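Local coordinates for putative PAS/PAC sensor protein (Nakamurella multipartita DSM 44233, PDB 6HMJ), which acts as a blue-light receptor that binds flavin mononucleotide in a light-oxygen-voltage domain and mediates RNA binding and translational regulation, at residues A[249-254]-A[340-345]; A[307-312]-A[327-332]; A[241-246]-A[264-269]. All coordinates share one frame; numbering follows the deposited sequence.

Contact 1: residues A[249-254]-A[340-345]; sequences ITVADV and VTHYIG. With FMN (flavin mononucleotide), chain E.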
loop_
_atom_site.group_PDB
_atom_site.type_symbol
_atom_site.label_atom_id
_atom_site.label_comp_id
_atom_site.label_asym_id
_atom_site.label_seq_id
_atom_site.Cartn_x
_atom_site.Cartn_y
_atom_site.Cartn_z
ATOM N N ILE A 249 -9.757 -36.027 8.597
ATOM C CA ILE A 249 -9.356 -37.427 8.561
ATOM C C ILE A 249 -10.444 -38.210 7.838
ATOM O O ILE A 249 -11.633 -38.053 8.137
ATOM C CB ILE A 249 -9.130 -37.991 9.978
ATOM C CG1 ILE A 249 -8.092 -37.142 10.720
ATOM C CG2 ILE A 249 -8.697 -39.460 9.909
ATOM C CD1 ILE A 249 -7.861 -37.563 12.154
ATOM N N THR A 250 -10.037 -39.039 6.879
ATOM C CA THR A 250 -10.963 -39.880 6.137
ATOM C C THR A 250 -10.352 -41.263 5.964
ATOM O O THR A 250 -9.127 -41.418 5.912
ATOM C CB THR A 250 -11.304 -39.280 4.767
ATOM O OG1 THR A 250 -10.095 -39.024 4.041
ATOM C CG2 THR A 250 -12.081 -37.983 4.930
ATOM N N VAL A 251 -11.218 -42.267 5.881
ATOM C CA VAL A 251 -10.803 -43.646 5.647
ATOM C C VAL A 251 -11.621 -44.208 4.495
ATOM O O VAL A 251 -12.845 -44.029 4.449
ATOM C CB VAL A 251 -10.968 -44.523 6.903
ATOM C CG1 VAL A 251 -10.436 -45.927 6.639
ATOM C CG2 VAL A 251 -10.262 -43.892 8.097
ATOM N N ALA A 252 -10.948 -44.885 3.575
ATOM C CA ALA A 252 -11.593 -45.540 2.449
ATOM C C ALA A 252 -11.280 -47.028 2.501
ATOM O O ALA A 252 -10.162 -47.427 2.841
ATOM C CB ALA A 252 -11.126 -44.950 1.118
ATOM N N ASP A 253 -12.274 -47.841 2.162
ATOM C CA ASP A 253 -12.142 -49.296 2.136
ATOM C C ASP A 253 -11.807 -49.724 0.712
ATOM O O ASP A 253 -12.680 -49.767 -0.157
ATOM C CB ASP A 253 -13.424 -49.958 2.634
ATOM C CG ASP A 253 -13.316 -51.465 2.701
ATOM O OD1 ASP A 253 -12.299 -52.012 2.231
ATOM O OD2 ASP A 253 -14.251 -52.103 3.228
ATOM N N VAL A 254 -10.532 -50.049 0.473
ATOM C CA VAL A 254 -10.100 -50.460 -0.862
ATOM C C VAL A 254 -10.403 -51.921 -1.137
ATOM O O VAL A 254 -10.054 -52.424 -2.214
ATOM C CB VAL A 254 -8.596 -50.190 -1.074
ATOM C CG1 VAL A 254 -8.328 -48.686 -1.070
ATOM C CG2 VAL A 254 -7.758 -50.885 -0.009
ATOM N N VAL A 340 -3.259 -54.642 2.004
ATOM C CA VAL A 340 -3.788 -53.288 2.132
ATOM C C VAL A 340 -5.309 -53.378 2.078
ATOM O O VAL A 340 -5.885 -53.666 1.025
ATOM C CB VAL A 340 -3.249 -52.362 1.037
ATOM C CG1 VAL A 340 -3.820 -50.959 1.205
ATOM C CG2 VAL A 340 -1.730 -52.323 1.062
ATOM N N THR A 341 -5.962 -53.131 3.207
ATOM C CA THR A 341 -7.415 -53.179 3.277
ATOM C C THR A 341 -8.059 -51.799 3.281
ATOM O O THR A 341 -9.162 -51.649 2.746
ATOM C CB THR A 341 -7.862 -53.976 4.511
ATOM O OG1 THR A 341 -7.625 -53.220 5.701
ATOM C CG2 THR A 341 -7.108 -55.284 4.606
ATOM N N HIS A 342 -7.402 -50.786 3.847
ATOM C CA HIS A 342 -7.920 -49.424 3.845
ATOM C C HIS A 342 -6.817 -48.439 3.464
ATOM O O HIS A 342 -5.639 -48.790 3.352
ATOM C CB HIS A 342 -8.502 -49.012 5.209
ATOM C CG HIS A 342 -9.704 -49.798 5.627
ATOM N ND1 HIS A 342 -9.630 -51.107 6.051
ATOM C CD2 HIS A 342 -11.014 -49.457 5.690
ATOM C CE1 HIS A 342 -10.839 -51.537 6.362
ATOM N NE2 HIS A 342 -11.698 -50.556 6.149
ATOM N N TYR A 343 -7.234 -47.191 3.254
ATOM C CA TYR A 343 -6.345 -46.053 3.065
ATOM C C TYR A 343 -6.859 -44.913 3.929
ATOM O O TYR A 343 -8.072 -44.713 4.043
ATOM C CB TYR A 343 -6.289 -45.597 1.595
ATOM C CG TYR A 343 -5.022 -45.978 0.852
ATOM C CD1 TYR A 343 -4.915 -47.198 0.200
ATOM C CD2 TYR A 343 -3.941 -45.109 0.793
ATOM C CE1 TYR A 343 -3.766 -47.544 -0.483
ATOM C CE2 TYR A 343 -2.788 -45.447 0.114
ATOM C CZ TYR A 343 -2.707 -46.667 -0.524
ATOM O OH TYR A 343 -1.564 -47.019 -1.205
ATOM N N ILE A 344 -5.944 -44.172 4.543
ATOM C CA ILE A 344 -6.291 -42.994 5.326
ATOM C C ILE A 344 -5.907 -41.759 4.523
ATOM O O ILE A 344 -4.849 -41.727 3.883
ATOM C CB ILE A 344 -5.599 -42.986 6.702
ATOM C CG1 ILE A 344 -5.810 -44.322 7.415
ATOM C CG2 ILE A 344 -6.142 -41.840 7.555
ATOM C CD1 ILE A 344 -5.034 -44.451 8.704
ATOM N N GLY A 345 -6.773 -40.758 4.548
ATOM C CA GLY A 345 -6.527 -39.498 3.860
ATOM C C GLY A 345 -6.606 -38.339 4.836
ATOM O O GLY A 345 -7.511 -38.286 5.670
HETATM N N1 FMN E . -9.137 -37.055 -4.305
HETATM C C2 FMN E . -9.384 -35.728 -4.250
HETATM O O2 FMN E . -9.438 -35.077 -5.315
HETATM N N3 FMN E . -9.572 -35.075 -3.091
HETATM C C4 FMN E . -9.530 -35.687 -1.904
HETATM O O4 FMN E . -9.711 -35.047 -0.846
HETATM C C4A FMN E . -9.267 -37.141 -1.874
HETATM N N5 FMN E . -9.209 -37.833 -0.721
HETATM C C5A FMN E . -8.966 -39.164 -0.731
HETATM C C6 FMN E . -8.909 -39.845 0.481
HETATM C C7 FMN E . -8.665 -41.210 0.507
HETATM C C7M FMN E . -8.612 -41.929 1.829
HETATM C C8 FMN E . -8.453 -41.944 -0.769
HETATM C C8M FMN E . -8.180 -43.425 -0.788
HETATM C C9 FMN E . -8.503 -41.266 -1.978
HETATM C C9A FMN E . -8.753 -39.897 -2.016
HETATM N N10 FMN E . -8.814 -39.177 -3.237
HETATM C C10 FMN E . -9.065 -37.799 -3.182
HETATM C "C1'" FMN E . -8.608 -39.785 -4.556
HETATM C "C2'" FMN E . -9.935 -40.156 -5.188
HETATM O "O2'" FMN E . -10.862 -40.608 -4.198
HETATM C "C3'" FMN E . -9.704 -41.255 -6.208
HETATM O "O3'" FMN E . -9.120 -42.387 -5.545
HETATM C "C4'" FMN E . -8.777 -40.840 -7.340
HETATM O "O4'" FMN E . -9.297 -39.691 -8.010
HETATM C "C5'" FMN E . -8.657 -42.044 -8.261
HETATM O "O5'" FMN E . -8.871 -41.696 -9.622
HETATM P P FMN E . -10.286 -42.030 -10.303
HETATM O O1P FMN E . -10.103 -41.493 -11.699
HETATM O O2P FMN E . -10.386 -43.534 -10.204
HETATM O O3P FMN E . -11.311 -41.329 -9.446
HETATM O O HOH W 1 -14.202 -51.124 5.771
#
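Strands 250-253 and 340-345 run antiparallel, the axes of these segments 4.7 Å apart at closest approach; Thr250–Gly345 and Ala252–Tyr343 are the hydrogen-bonded pairs, and Val251–Ile344 and Asp253–His342 the non-hydrogen-bonded ones. Gly345 O is gripped twice by Thr250, whose N lies in the carbonyl plane while OG1 approaches from above it, 3.1 Å from Gly345 O. The torsion that sets OG1 between its own N and carbonyl carbon (chi1 55°) permits this double use, and Gln347 NE2 bonds to the same hydroxyl. The side chains of Thr250, Ala252 and Tyr343 lie on the face turned to the flavin. Ala252 CB meets the methyl C8M of FMN at 3.8 Å, and Gly345 N lies 3.5 Å from C7M, so bare backbone borders the dimethylbenzene end. Such an antiparallel sheet, with one face laid against the isoalloxazine, is characteristic of the LOV class of PAS domains. Val254 CG1 approaches Tyr343 CD1 obliquely. On the other face His342, with CG anti to the carbonyl carbon (chi1 -64°), lies under the carboxylate of Asp253; the two planes are 23° apart, and OD1 sits over the ring toward its rim. ND1 pairs with Thr341 OG1 at 2.9 Å. A water 2.6 Å from His342 NE2 donates to Asp253 OD2, while Asp253 OD1 accepts from Thr255 N. Val251 CG1 touches His342 CD2 at 3.7 Å. An alanine in place of His342 removes the imidazole and would probably cost Asp253 its stacked neighbour and the water bridge, and leave Val251 less well packed. Thr341 and His342 both face Val333 in a classic beta bulge, and Ile237 of the second subunit packs on both Val251 and His342.

Contact 2: residues A[307-312]-A[327-332]; sequences GDAVTT and EFHLSP. With FMN (flavin mononucleotide), chain E.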
loop_
_atom_site.group_PDB
_atom_site.type_symbol
_atom_site.label_atom_id
_atom_site.label_comp_id
_atom_site.label_asym_id
_atom_site.label_seq_id
_atom_site.Cartn_x
_atom_site.Cartn_y
_atom_site.Cartn_z
ATOM N N GLY A 307 -0.251 -49.747 -3.175
ATOM C CA GLY A 307 -0.072 -49.669 -1.739
ATOM C C GLY A 307 0.987 -48.680 -1.313
ATOM O O GLY A 307 1.582 -48.838 -0.243
ATOM N N ASP A 308 1.240 -47.660 -2.128
ATOM C CA ASP A 308 2.245 -46.658 -1.819
ATOM C C ASP A 308 1.676 -45.578 -0.903
ATOM O O ASP A 308 0.469 -45.327 -0.860
ATOM C CB ASP A 308 2.774 -46.016 -3.102
ATOM C CG ASP A 308 3.466 -47.011 -4.011
ATOM O OD1 ASP A 308 3.901 -48.071 -3.516
ATOM O OD2 ASP A 308 3.578 -46.727 -5.221
ATOM N N ALA A 309 2.574 -44.931 -0.167
ATOM C CA ALA A 309 2.254 -43.725 0.586
ATOM C C ALA A 309 2.666 -42.524 -0.256
ATOM O O ALA A 309 3.822 -42.429 -0.682
ATOM C CB ALA A 309 2.971 -43.711 1.935
ATOM N N VAL A 310 1.720 -41.617 -0.509
ATOM C CA VAL A 310 1.964 -40.470 -1.370
ATOM C C VAL A 310 1.264 -39.246 -0.800
ATOM O O VAL A 310 0.288 -39.347 -0.053
ATOM C CB VAL A 310 1.478 -40.708 -2.821
ATOM C CG1 VAL A 310 2.155 -41.927 -3.420
ATOM C CG2 VAL A 310 -0.042 -40.857 -2.857
ATOM N N THR A 311 1.782 -38.080 -1.170
ATOM C CA THR A 311 1.139 -36.803 -0.898
ATOM C C THR A 311 0.725 -36.191 -2.229
ATOM O O THR A 311 1.517 -36.170 -3.177
ATOM C CB THR A 311 2.072 -35.855 -0.145
ATOM O OG1 THR A 311 2.452 -36.448 1.104
ATOM C CG2 THR A 311 1.377 -34.524 0.119
ATOM N N THR A 312 -0.509 -35.703 -2.299
ATOM C CA THR A 312 -1.062 -35.175 -3.536
ATOM C C THR A 312 -1.564 -33.759 -3.310
ATOM O O THR A 312 -2.279 -33.498 -2.339
ATOM C CB THR A 312 -2.201 -36.058 -4.053
ATOM O OG1 THR A 312 -1.657 -37.264 -4.603
ATOM C CG2 THR A 312 -3.017 -35.336 -5.121
ATOM N N GLU A 327 -3.839 -30.325 -0.280
ATOM C CA GLU A 327 -2.708 -31.235 -0.125
ATOM C C GLU A 327 -3.147 -32.313 0.860
ATOM O O GLU A 327 -3.214 -32.074 2.069
ATOM C CB GLU A 327 -1.457 -30.515 0.366
ATOM C CG GLU A 327 -0.231 -31.424 0.368
ATOM C CD GLU A 327 0.987 -30.783 0.982
ATOM O OE1 GLU A 327 1.702 -30.059 0.259
ATOM O OE2 GLU A 327 1.232 -31.003 2.188
ATOM N N PHE A 328 -3.464 -33.496 0.343
ATOM C CA PHE A 328 -3.891 -34.611 1.176
ATOM C C PHE A 328 -2.899 -35.756 1.043
ATOM O O PHE A 328 -2.500 -36.119 -0.069
ATOM C CB PHE A 328 -5.315 -35.070 0.822
ATOM C CG PHE A 328 -5.441 -35.735 -0.518
ATOM C CD1 PHE A 328 -5.174 -37.084 -0.670
ATOM C CD2 PHE A 328 -5.878 -35.018 -1.615
ATOM C CE1 PHE A 328 -5.305 -37.698 -1.904
ATOM C CE2 PHE A 328 -6.015 -35.626 -2.850
ATOM C CZ PHE A 328 -5.730 -36.968 -2.993
ATOM N N HIS A 329 -2.505 -36.313 2.182
ATOM C CA HIS A 329 -1.590 -37.445 2.225
ATOM C C HIS A 329 -2.389 -38.743 2.267
ATOM O O HIS A 329 -3.431 -38.826 2.922
ATOM C CB HIS A 329 -0.676 -37.326 3.446
ATOM C CG HIS A 329 0.180 -38.528 3.691
ATOM N ND1 HIS A 329 0.065 -39.299 4.828
ATOM C CD2 HIS A 329 1.173 -39.085 2.958
ATOM C CE1 HIS A 329 0.943 -40.285 4.781
ATOM N NE2 HIS A 329 1.628 -40.178 3.657
ATOM N N LEU A 330 -1.901 -39.751 1.550
ATOM C CA LEU A 330 -2.542 -41.058 1.481
ATOM C C LEU A 330 -1.632 -42.069 2.164
ATOM O O LEU A 330 -0.496 -42.282 1.724
ATOM C CB LEU A 330 -2.813 -41.470 0.035
ATOM C CG LEU A 330 -3.951 -40.743 -0.684
ATOM C CD1 LEU A 330 -3.921 -41.067 -2.166
ATOM C CD2 LEU A 330 -5.300 -41.100 -0.090
ATOM N N SER A 331 -2.132 -42.686 3.231
ATOM C CA SER A 331 -1.355 -43.633 4.019
ATOM C C SER A 331 -2.025 -44.998 3.968
ATOM O O SER A 331 -3.200 -45.117 4.358
ATOM C CB SER A 331 -1.234 -43.147 5.465
ATOM O OG SER A 331 -0.209 -43.846 6.147
ATOM N N PRO A 332 -1.356 -46.043 3.484
ATOM C CA PRO A 332 -2.001 -47.359 3.420
ATOM C C PRO A 332 -1.984 -48.063 4.767
ATOM O O PRO A 332 -1.050 -47.926 5.560
ATOM C CB PRO A 332 -1.150 -48.116 2.391
ATOM C CG PRO A 332 0.200 -47.509 2.519
ATOM C CD PRO A 332 -0.029 -46.051 2.840
HETATM N N1 FMN E . -9.137 -37.055 -4.305
HETATM C C2 FMN E . -9.384 -35.728 -4.250
HETATM O O2 FMN E . -9.438 -35.077 -5.315
HETATM N N3 FMN E . -9.572 -35.075 -3.091
HETATM C C4 FMN E . -9.530 -35.687 -1.904
HETATM O O4 FMN E . -9.711 -35.047 -0.846
HETATM C C4A FMN E . -9.267 -37.141 -1.874
HETATM N N5 FMN E . -9.209 -37.833 -0.721
HETATM C C5A FMN E . -8.966 -39.164 -0.731
HETATM C C6 FMN E . -8.909 -39.845 0.481
HETATM C C7 FMN E . -8.665 -41.210 0.507
HETATM C C7M FMN E . -8.612 -41.929 1.829
HETATM C C8 FMN E . -8.453 -41.944 -0.769
HETATM C C8M FMN E . -8.180 -43.425 -0.788
HETATM C C9 FMN E . -8.503 -41.266 -1.978
HETATM C C9A FMN E . -8.753 -39.897 -2.016
HETATM N N10 FMN E . -8.814 -39.177 -3.237
HETATM C C10 FMN E . -9.065 -37.799 -3.182
HETATM C "C1'" FMN E . -8.608 -39.785 -4.556
HETATM C "C2'" FMN E . -9.935 -40.156 -5.188
HETATM O "O2'" FMN E . -10.862 -40.608 -4.198
HETATM C "C3'" FMN E . -9.704 -41.255 -6.208
HETATM O "O3'" FMN E . -9.120 -42.387 -5.545
HETATM C "C4'" FMN E . -8.777 -40.840 -7.340
HETATM O "O4'" FMN E . -9.297 -39.691 -8.010
HETATM C "C5'" FMN E . -8.657 -42.044 -8.261
HETATM O "O5'" FMN E . -8.871 -41.696 -9.622
HETATM P P FMN E . -10.286 -42.030 -10.303
HETATM O O1P FMN E . -10.103 -41.493 -11.699
HETATM O O2P FMN E . -10.386 -43.534 -10.204
HETATM O O3P FMN E . -11.311 -41.329 -9.446
#
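The ring of Phe328 is held between two layers, the flavin over one face and Thr312 over the other. With CG in the crowded position between its own N and carbonyl carbon (chi1 69°), the ring brings CZ to 3.4 Å from FMN C10. From the opposite side Thr312 CB makes a CH-pi contact 4.1 Å from the ring centroid of Phe328, and Thr312 OG1 bonds to Thr214 OG1 on the next strand. Leu330 CG lies in the ring plane, at the edge. Its two methyls divide the work: CD2 lies 3.3 Å from FMN C8, and CD1 touches Val310 CG2, the two side chains running side by side. On the other face of the hairpin Thr311 and His329 cross at about a right angle, OG1 of Thr311 being 3.5 Å from CD2 of His329. Thr311 CG2 leans on Glu327 CG, whose carboxylate is in a salt bridge with Arg353. Four backbone bonds join Val310 with Leu330 and Thr312 with Phe328. Beyond them Pro332 CG closes on Gly307 O, where a Schellman motif ends helix 294-305. This is an antiparallel beta hairpin of the PAS core whose inner face forms a wall of the LOV flavin pocket.

Contact 3: residues A[241-246]-A[264-269]; sequences AAHDAS and ANPAFE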
loop_
_atom_site.group_PDB
_atom_site.type_symbol
_atom_site.label_atom_id
_atom_site.label_comp_id
_atom_site.label_asym_id
_atom_site.label_seq_id
_atom_site.Cartn_x
_atom_site.Cartn_y
_atom_site.Cartn_z
ATOM N N ALA A 241 -10.048 -39.334 19.519
ATOM C CA ALA A 241 -8.974 -38.485 19.017
ATOM C C ALA A 241 -9.247 -38.052 17.583
ATOM O O ALA A 241 -9.237 -36.855 17.270
ATOM C CB ALA A 241 -7.636 -39.221 19.110
ATOM N N ALA A 242 -9.499 -39.014 16.695
ATOM C CA ALA A 242 -9.797 -38.678 15.309
ATOM C C ALA A 242 -11.043 -37.810 15.194
ATOM O O ALA A 242 -11.147 -36.991 14.273
ATOM C CB ALA A 242 -9.965 -39.954 14.488
ATOM N N HIS A 243 -11.986 -37.953 16.124
ATOM C CA HIS A 243 -13.219 -37.180 16.044
ATOM C C HIS A 243 -12.977 -35.702 16.330
ATOM O O HIS A 243 -13.535 -34.835 15.648
ATOM C CB HIS A 243 -14.249 -37.752 17.016
ATOM C CG HIS A 243 -15.628 -37.207 16.825
ATOM N ND1 HIS A 243 -16.449 -37.608 15.793
ATOM C CD2 HIS A 243 -16.338 -36.302 17.541
ATOM C CE1 HIS A 243 -17.601 -36.967 15.875
ATOM N NE2 HIS A 243 -17.561 -36.168 16.928
ATOM N N ASP A 244 -12.151 -35.393 17.329
ATOM C CA ASP A 244 -11.946 -34.018 17.766
ATOM C C ASP A 244 -10.745 -33.340 17.114
ATOM O O ASP A 244 -10.572 -32.130 17.288
ATOM C CB ASP A 244 -11.791 -33.979 19.289
ATOM C CG ASP A 244 -13.064 -34.371 20.011
ATOM O OD1 ASP A 244 -14.091 -34.578 19.331
ATOM O OD2 ASP A 244 -13.040 -34.475 21.256
ATOM N N ALA A 245 -9.917 -34.076 16.376
ATOM C CA ALA A 245 -8.758 -33.471 15.733
ATOM C C ALA A 245 -9.203 -32.358 14.793
ATOM O O ALA A 245 -10.220 -32.474 14.104
ATOM C CB ALA A 245 -7.962 -34.525 14.965
ATOM N N SER A 246 -8.425 -31.270 14.766
ATOM C CA SER A 246 -8.785 -30.088 13.994
ATOM C C SER A 246 -8.534 -30.231 12.499
ATOM O O SER A 246 -8.992 -29.375 11.735
ATOM C CB SER A 246 -8.012 -28.870 14.506
ATOM O OG SER A 246 -6.617 -29.115 14.514
ATOM N N ALA A 264 -15.266 -40.319 8.067
ATOM C CA ALA A 264 -14.926 -38.919 7.825
ATOM C C ALA A 264 -15.265 -38.128 9.080
ATOM O O ALA A 264 -16.409 -38.173 9.547
ATOM C CB ALA A 264 -15.680 -38.368 6.614
ATOM N N ASN A 265 -14.289 -37.415 9.624
ATOM C CA ASN A 265 -14.460 -36.700 10.885
ATOM C C ASN A 265 -15.017 -35.308 10.635
ATOM O O ASN A 265 -15.031 -34.813 9.506
ATOM C CB ASN A 265 -13.126 -36.642 11.625
ATOM C CG ASN A 265 -12.102 -35.762 10.926
ATOM O OD1 ASN A 265 -12.315 -35.306 9.806
ATOM N ND2 ASN A 265 -10.972 -35.534 11.587
ATOM N N PRO A 266 -15.492 -34.636 11.688
ATOM C CA PRO A 266 -16.104 -33.310 11.490
ATOM C C PRO A 266 -15.174 -32.290 10.853
ATOM O O PRO A 266 -15.652 -31.405 10.129
ATOM C CB PRO A 266 -16.505 -32.894 12.913
ATOM C CG PRO A 266 -16.652 -34.178 13.656
ATOM C CD PRO A 266 -15.611 -35.096 13.083
ATOM N N ALA A 267 -13.864 -32.369 11.104
ATOM C CA ALA A 267 -12.941 -31.446 10.452
ATOM C C ALA A 267 -13.039 -31.567 8.939
ATOM O O ALA A 267 -12.920 -30.571 8.215
ATOM C CB ALA A 267 -11.510 -31.712 10.918
ATOM N N PHE A 268 -13.260 -32.785 8.442
ATOM C CA PHE A 268 -13.522 -32.968 7.021
ATOM C C PHE A 268 -14.838 -32.310 6.627
ATOM O O PHE A 268 -14.941 -31.706 5.553
ATOM C CB PHE A 268 -13.537 -34.459 6.684
ATOM C CG PHE A 268 -13.812 -34.755 5.241
ATOM C CD1 PHE A 268 -15.107 -34.972 4.802
ATOM C CD2 PHE A 268 -12.776 -34.828 4.325
ATOM C CE1 PHE A 268 -15.366 -35.250 3.475
ATOM C CE2 PHE A 268 -13.028 -35.106 2.999
ATOM C CZ PHE A 268 -14.328 -35.317 2.573
ATOM N N GLU A 269 -15.852 -32.402 7.492
ATOM C CA GLU A 269 -17.136 -31.782 7.187
ATOM C C GLU A 269 -17.005 -30.268 7.085
ATOM O O GLU A 269 -17.561 -29.651 6.169
ATOM C CB GLU A 269 -18.167 -32.167 8.248
ATOM C CG GLU A 269 -18.374 -33.677 8.391
ATOM C CD GLU A 269 -19.490 -34.039 9.358
ATOM O OE1 GLU A 269 -20.302 -33.154 9.700
ATOM O OE2 GLU A 269 -19.562 -35.219 9.765
HETATM O O HOH W 2 -12.484 -33.505 13.424
#
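Two first torsions bring the groups together: Asn265 places CG in the crowded position between its own N and carbonyl carbon (chi1 68°), and His243 swings its ring anti to the backbone N (chi1 -169°), out to meet Pro266. The amide of Asn265 is thereby turned to the last turn of helix 234-244. Its ND2 donates to Ala242 O over 3.1 Å, at 162° at the hydrogen, nearly along the C=O axis and in the amide plane. The same nitrogen also bonds to Val247 O. At the other end of the amide, Asn265 OD1 accepts from Phe268 N at 3.0 Å, the donor standing above the carbonyl plane, and takes a second bond from Ile249 N. With bonds at both ends, the rotation of the amide is well fixed. Pro266 adds an apolar contact: CG lies over one face of the His243 ring, 4.0 Å from its centroid, in a CH-pi arrangement with the two side chains crossing at about a right angle. Its CD rests 3.3 Å from His243 O. A water ties the backbones together, donating to His243 O and to Ala245 O, 2.6 Å away, and accepting from Ala267 N. Ala267 CB touches the carbonyl oxygens of both Ala245 and Ser246. Carbonyls at the C-terminal end of one helix thus face the N-terminal turn of the next, a pairing that may be electrostatically favourable. Beyond the contact, Asp244 OD2 pairs with Arg240 NE and with Ser331 OG of the second subunit. The arrangement is that of an asparagine N-cap: Asn265 starts helix 266-272 at the end of a PAS strand and, through its amide nitrogen, also holds the end of the helix that leads into the sheet.

Overall arrangement
All three contacts lie in the LOV domain, on one sheet and at its flank. Contacts 1 and 2, with centres 10 Å apart, share a strand pairing: Ile344 N lies 2.9 Å from Ser331 O, and Tyr343 OH reaches Asp308 O at 2.7 Å. Both also touch FMN. Contact 3 meets contact 1 through the Asn265–Ile249 bond, and Phe268 packs on Thr250. It lies farther from the flavin, the Asn265 side chain being about 11 Å from FMN, and does not touch contact 2, whose nearest atoms are about 8 Å away. Each contact also reaches the second subunit.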